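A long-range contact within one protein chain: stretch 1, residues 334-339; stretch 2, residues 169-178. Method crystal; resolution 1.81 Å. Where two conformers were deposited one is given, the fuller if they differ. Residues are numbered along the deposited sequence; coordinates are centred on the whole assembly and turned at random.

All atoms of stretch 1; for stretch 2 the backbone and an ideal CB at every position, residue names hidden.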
# COMPACT_ATOMS: atom_id res chain seq x y z
N GLY A 334 -2.94 2.63 7.70
CA GLY A 334 -4.34 2.42 8.12
C GLY A 334 -4.48 1.03 8.72
O GLY A 334 -3.56 0.23 8.63
N ALA A 335 -5.61 0.72 9.34
CA ALA A 335 -5.81 -0.67 9.84
C ALA A 335 -7.28 -0.97 9.77
O ALA A 335 -8.11 -0.07 9.72
CB ALA A 335 -5.36 -0.81 11.26
N LEU A 336 -7.58 -2.25 9.83
CA LEU A 336 -8.93 -2.71 9.98
C LEU A 336 -8.98 -3.51 11.25
O LEU A 336 -8.25 -4.51 11.39
CB LEU A 336 -9.29 -3.60 8.82
CG LEU A 336 -10.76 -4.08 8.96
CD1 LEU A 336 -11.75 -2.97 8.47
CD2 LEU A 336 -10.94 -5.39 8.25
N LEU A 337 -9.88 -3.12 12.15
CA LEU A 337 -10.07 -3.86 13.41
C LEU A 337 -11.35 -4.66 13.32
O LEU A 337 -12.34 -4.24 12.66
CB LEU A 337 -10.15 -2.91 14.61
CG LEU A 337 -9.03 -1.84 14.69
CD1 LEU A 337 -9.31 -0.96 15.90
CD2 LEU A 337 -7.62 -2.51 14.80
N VAL A 338 -11.33 -5.82 13.95
CA VAL A 338 -12.52 -6.62 14.06
C VAL A 338 -12.78 -7.03 15.52
O VAL A 338 -11.84 -7.26 16.29
CB VAL A 338 -12.54 -7.93 13.12
CG1 VAL A 338 -12.44 -7.53 11.59
CG2 VAL A 338 -11.51 -8.97 13.56
N ASN A 339 -14.06 -7.07 15.88
CA ASN A 339 -14.43 -7.44 17.22
C ASN A 339 -14.24 -8.93 17.50
O ASN A 339 -14.00 -9.34 18.64
CB ASN A 339 -15.87 -7.00 17.56
CG ASN A 339 -15.92 -6.01 18.72
OD1 ASN A 339 -15.20 -6.18 19.73
ND2 ASN A 339 -16.79 -4.98 18.61
N UNK A 169 -8.82 0.33 1.31
CA UNK A 169 -8.59 -1.09 1.46
C UNK A 169 -9.30 -1.60 2.73
O UNK A 169 -9.80 -2.74 2.77
CB UNK A 169 -7.09 -1.38 1.51
N UNK A 170 -9.30 -0.78 3.78
CA UNK A 170 -9.95 -1.20 5.00
C UNK A 170 -11.46 -1.33 4.80
O UNK A 170 -12.02 -2.35 5.18
CB UNK A 170 -9.64 -0.21 6.13
N UNK A 171 -12.09 -0.33 4.17
CA UNK A 171 -13.51 -0.44 3.80
C UNK A 171 -13.87 -1.68 3.00
O UNK A 171 -14.78 -2.39 3.34
CB UNK A 171 -13.92 0.79 2.99
N UNK A 172 -13.07 -1.94 1.96
CA UNK A 172 -13.29 -3.05 1.08
C UNK A 172 -13.15 -4.35 1.88
O UNK A 172 -13.97 -5.24 1.75
CB UNK A 172 -12.32 -3.01 -0.10
N UNK A 173 -12.16 -4.42 2.76
CA UNK A 173 -11.95 -5.64 3.52
C UNK A 173 -13.05 -5.87 4.55
O UNK A 173 -13.54 -6.97 4.66
CB UNK A 173 -10.59 -5.59 4.21
N UNK A 174 -13.45 -4.83 5.28
CA UNK A 174 -14.55 -4.94 6.26
C UNK A 174 -15.81 -5.46 5.57
O UNK A 174 -16.46 -6.39 6.06
CB UNK A 174 -14.83 -3.59 6.92
N UNK A 175 -16.15 -4.89 4.43
CA UNK A 175 -17.36 -5.29 3.72
C UNK A 175 -17.24 -6.64 3.02
O UNK A 175 -18.23 -7.36 2.90
CB UNK A 175 -17.73 -4.22 2.69
N UNK A 176 -16.05 -6.97 2.53
CA UNK A 176 -15.83 -8.33 2.02
C UNK A 176 -15.98 -9.37 3.14
O UNK A 176 -16.56 -10.43 2.94
CB UNK A 176 -14.44 -8.44 1.38
N UNK A 177 -15.45 -9.08 4.33
CA UNK A 177 -15.67 -10.02 5.47
C UNK A 177 -17.16 -10.18 5.71
O UNK A 177 -17.65 -11.29 5.90
CB UNK A 177 -14.98 -9.52 6.74
N UNK A 178 -17.89 -9.07 5.65
CA UNK A 178 -19.36 -9.10 5.87
C UNK A 178 -20.04 -9.98 4.82
O UNK A 178 -20.93 -10.72 5.15
CB UNK A 178 -19.95 -7.69 5.82

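Stretch 1 runs as a strand from 334 to 338, and the backbone of stretch 2 is helical throughout. The two axes approach to 7.9 Å, and their N-to-C directions differ by 21°, so the elements run nearly parallel. A helix laid this way on a strand presents one residue every three or four positions, and the test at each position is where CA-to-CB points and what lies within reach.

At position 169 the ideal CB has nothing of stretch 1 within 5.5 Å, so this contact sets no preference. The residue is Gln-169, with an extended t,t start to its side chain.

Position 170 is more constrained. Its CA lies 5.3 Å from the CA of Leu-336, the register point of the contact, and its CB points toward the strand. The ideal CB is 3.9 Å from Ala-335 O and 4.2 Å from Leu-336 CD1. A carbonyl oxygen and a methyl so near favour a small side chain: alanine would fit, while serine, threonine or cysteine would add a polar or polarisable atom near the oxygen. The deposited residue is Ser-170, rotamer m, which places OG 3.2 Å from Ala-335 O; the geometry leaves the nature of this polar approach open, and OG is hydrogen-bonded elsewhere in the structure. The backbone takes part as well, with Ser-170 O 3.4 Å from Leu-336 CD1.

At 171 CB points away, and at 172 it is out of reach; stretch 1 offers neither a partner, so many residues would suit. They are Asn-171 and Gln-172.

Position 173 turns back toward the strand. Its ideal CB is 4.1 Å from Leu-336 CD2, and stretch 1 offers no charge here, so an apolar side chain is expected; alanine, leucine, isoleucine or methionine are all plausible. The deposited Met-173 is selenomethionine. Its m,t,p chain curls so that CE lies 3.7 Å from Leu-336 CD2, an apolar contact.

At 174 CB would point sideways, yet the ideal CB falls only 3.5 Å from Leu-336 CD1. Even a methyl would be tight against the leucine as placed, which favours glycine, with alanine a close alternative. Phi/psi of -56/-47 are ordinary helical values and do not themselves demand glycine. Gly-174 is found, and its N lies 3.9 Å from Leu-336 CD2, so the backbone itself is in contact with that side chain while donating to Ser-170 O at 2.9 Å from Gly-174 N within the helix.

Positions 175 and 176 are out of reach and unconstrained by stretch 1; they hold Leu-175 and the selenomethionine Met-176.

At 177 CB points toward the strand, but its ideal position has nothing of stretch 1 within 5.5 Å. A longer apolar chain is needed to reach the methyls of Leu-336 and Val-338; leucine, methionine or phenylalanine could try. Leu-177, rotamer m,t, brings CD1 to 4.0 Å from Val-338 CG1 and 4.1 Å from Leu-336 CD2, bridging the two strand residues.

Position 178, out of reach, is Ala-178.

Stretch 2 169-178: QSNQMGLMLA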
# COMPACT_ATOMS: atom_id res chain seq x y z
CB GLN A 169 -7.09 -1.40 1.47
CG GLN A 169 -6.72 -2.83 1.82
CD GLN A 169 -5.26 -3.09 1.55
OE1 GLN A 169 -4.43 -3.00 2.44
NE2 GLN A 169 -4.92 -3.37 0.28
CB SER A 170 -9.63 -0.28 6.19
OG SER A 170 -8.23 -0.35 6.52
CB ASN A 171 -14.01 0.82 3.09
CG ASN A 171 -14.28 1.95 4.05
OD1 ASN A 171 -14.28 1.77 5.28
ND2 ASN A 171 -14.53 3.13 3.49
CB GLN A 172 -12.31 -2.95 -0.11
CG GLN A 172 -11.98 -4.26 -0.83
CD GLN A 172 -10.82 -4.08 -1.77
OE1 GLN A 172 -10.17 -3.02 -1.76
NE2 GLN A 172 -10.53 -5.11 -2.58
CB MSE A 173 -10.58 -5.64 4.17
CG MSE A 173 -9.52 -6.13 3.22
SE MSE A 173 -7.85 -6.07 4.06
CE MSE A 173 -8.31 -6.54 5.91
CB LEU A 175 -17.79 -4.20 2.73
CG LEU A 175 -18.24 -2.89 3.41
CD1 LEU A 175 -18.36 -1.78 2.38
CD2 LEU A 175 -19.55 -3.03 4.16
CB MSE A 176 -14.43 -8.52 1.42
CG MSE A 176 -14.36 -9.81 0.61
SE MSE A 176 -12.56 -9.98 -0.04
CE MSE A 176 -12.65 -8.33 -1.00
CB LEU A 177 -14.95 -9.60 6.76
CG LEU A 177 -13.42 -9.69 6.65
CD1 LEU A 177 -12.82 -9.04 7.91
CD2 LEU A 177 -12.97 -11.13 6.46
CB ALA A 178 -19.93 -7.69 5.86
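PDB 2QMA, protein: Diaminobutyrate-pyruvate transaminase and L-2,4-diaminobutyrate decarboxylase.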